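Local structure of type C neurotoxin (Clostridium botulinum, 3PME) at residues I109-Q114 against V143-N148. The protein is the receptor-binding domain of a botulinum C/D mosaic neurotoxin, which probably attaches the toxin to gangliosides and phosphatidylethanolamine of nerve-cell membranes. Sequence-based numbering, arbitrary orientation.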
# COMPACT_ATOMS: atom_id res chain seq x y z
N ILE A 109 -13.18 -9.83 0.47
CA ILE A 109 -14.17 -8.77 0.33
C ILE A 109 -15.28 -9.27 -0.58
O ILE A 109 -15.04 -10.02 -1.53
CB ILE A 109 -13.59 -7.44 -0.23
CG1 ILE A 109 -12.89 -7.65 -1.56
CG2 ILE A 109 -12.66 -6.79 0.78
CD1 ILE A 109 -12.75 -6.36 -2.35
N GLU A 110 -16.51 -8.86 -0.26
CA GLU A 110 -17.68 -9.35 -0.99
C GLU A 110 -18.64 -8.21 -1.29
O GLU A 110 -19.04 -7.47 -0.38
CB GLU A 110 -18.39 -10.46 -0.21
CG GLU A 110 -19.52 -11.12 -1.00
CD GLU A 110 -20.14 -12.32 -0.29
OE1 GLU A 110 -19.89 -12.49 0.92
OE2 GLU A 110 -20.89 -13.09 -0.94
N TRP A 111 -19.00 -8.08 -2.56
CA TRP A 111 -19.95 -7.07 -2.99
C TRP A 111 -21.25 -7.78 -3.33
O TRP A 111 -21.26 -8.74 -4.09
CB TRP A 111 -19.43 -6.33 -4.22
CG TRP A 111 -20.47 -5.49 -4.93
CD1 TRP A 111 -21.32 -5.90 -5.92
CD2 TRP A 111 -20.74 -4.10 -4.72
NE1 TRP A 111 -22.11 -4.85 -6.34
CE2 TRP A 111 -21.77 -3.74 -5.62
CE3 TRP A 111 -20.21 -3.13 -3.87
CZ2 TRP A 111 -22.28 -2.44 -5.68
CZ3 TRP A 111 -20.72 -1.84 -3.94
CH2 TRP A 111 -21.74 -1.51 -4.84
N ILE A 112 -22.34 -7.30 -2.74
CA ILE A 112 -23.62 -7.98 -2.82
C ILE A 112 -24.66 -7.05 -3.42
O ILE A 112 -24.75 -5.88 -3.04
CB ILE A 112 -24.08 -8.39 -1.41
CG1 ILE A 112 -23.15 -9.48 -0.85
CG2 ILE A 112 -25.55 -8.86 -1.43
CD1 ILE A 112 -23.56 -10.87 -1.22
N LEU A 113 -25.44 -7.58 -4.36
CA LEU A 113 -26.56 -6.87 -4.96
C LEU A 113 -27.79 -7.73 -4.75
O LEU A 113 -27.80 -8.91 -5.10
CB LEU A 113 -26.35 -6.65 -6.47
CG LEU A 113 -27.41 -5.79 -7.16
CD1 LEU A 113 -27.35 -4.35 -6.65
CD2 LEU A 113 -27.24 -5.81 -8.69
N GLN A 114 -28.84 -7.14 -4.17
CA GLN A 114 -29.98 -7.92 -3.72
C GLN A 114 -31.30 -7.36 -4.23
O GLN A 114 -31.56 -6.16 -4.09
CB GLN A 114 -29.98 -7.99 -2.19
CG GLN A 114 -31.08 -8.82 -1.59
CD GLN A 114 -30.77 -9.15 -0.16
OE1 GLN A 114 -29.79 -9.85 0.12
NE2 GLN A 114 -31.57 -8.65 0.76
N VAL A 143 -10.26 -0.87 -5.34
CA VAL A 143 -11.42 -1.66 -5.74
C VAL A 143 -12.26 -0.88 -6.72
O VAL A 143 -12.45 0.34 -6.58
CB VAL A 143 -12.29 -2.02 -4.51
CG1 VAL A 143 -13.57 -2.76 -4.92
CG2 VAL A 143 -11.48 -2.84 -3.50
N THR A 144 -12.78 -1.57 -7.73
CA THR A 144 -13.76 -0.95 -8.61
C THR A 144 -14.79 -1.99 -8.97
O THR A 144 -14.46 -3.09 -9.42
CB THR A 144 -13.16 -0.41 -9.92
OG1 THR A 144 -11.97 0.34 -9.63
CG2 THR A 144 -14.17 0.51 -10.60
N ILE A 145 -16.05 -1.63 -8.73
CA ILE A 145 -17.17 -2.49 -9.10
C ILE A 145 -17.93 -1.79 -10.22
O ILE A 145 -18.32 -0.64 -10.06
CB ILE A 145 -18.16 -2.66 -7.94
CG1 ILE A 145 -17.45 -3.07 -6.64
CG2 ILE A 145 -19.25 -3.68 -8.32
CD1 ILE A 145 -16.82 -4.39 -6.73
N THR A 146 -18.14 -2.48 -11.35
CA THR A 146 -19.06 -1.94 -12.37
C THR A 146 -20.33 -2.79 -12.37
O THR A 146 -20.30 -4.00 -12.13
CB THR A 146 -18.43 -1.87 -13.78
OG1 THR A 146 -18.17 -3.20 -14.27
CG2 THR A 146 -17.13 -1.07 -13.77
N ASN A 147 -21.46 -2.13 -12.62
CA ASN A 147 -22.75 -2.80 -12.62
C ASN A 147 -23.51 -2.42 -13.87
O ASN A 147 -23.62 -1.26 -14.20
CB ASN A 147 -23.58 -2.36 -11.41
CG ASN A 147 -22.90 -2.64 -10.09
OD1 ASN A 147 -22.90 -3.77 -9.60
ND2 ASN A 147 -22.32 -1.61 -9.49
N ASN A 148 -24.04 -3.42 -14.56
CA ASN A 148 -24.93 -3.13 -15.67
C ASN A 148 -26.12 -4.08 -15.65
O ASN A 148 -25.97 -5.30 -15.74
CB ASN A 148 -24.20 -3.19 -17.02
CG ASN A 148 -24.96 -2.48 -18.12
OD1 ASN A 148 -26.16 -2.69 -18.30
ND2 ASN A 148 -24.27 -1.61 -18.85
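Trp111 lies against Ile145 and Asn147 between two facing sheets of the N-terminal receptor-binding region, which belongs to the concanavalin-like clan. The two strands run nearly parallel, 21° apart, with axes 10.0 Å from each other. They are not sheet neighbours, so side chains alone make the contact.

CB of Trp111 is 4.1 Å from CD1 of Ile145. With CG anti to the backbone N, the ring of Trp111 is carried out across Ile145 toward the facing sheet. CD2 and CE3 meet CG1 of Ile145. CG2 of Ile145 sits over one face, 3.6 Å from the centroid of the five-membered ring of Trp111 and 10° off its normal: a CH-pi contact. Farther out, NE1 of Trp111 comes 3.5 Å from OD1 of Asn147, approached obliquely. CZ2 of Trp111 lies 3.9 Å from ND2 of Asn147. The amide and ring planes are 30° apart. ND2 of Asn147 is hydrogen-bonded to OG of Ser69 on strand 68-77, which anchors the amide. Trp100 also meets the indole, its ring nearly parallel to it.

At the other end, Ile109 and Val143 meet tip to tip, CD1 of Ile109 being 3.9 Å from CG2 of Val143.

This is a buried, mainly apolar sandwich interface. It rests mainly on apolar and CH-pi contacts, and its one amide, that of Asn147, is tied back to its own sheet by Ser69.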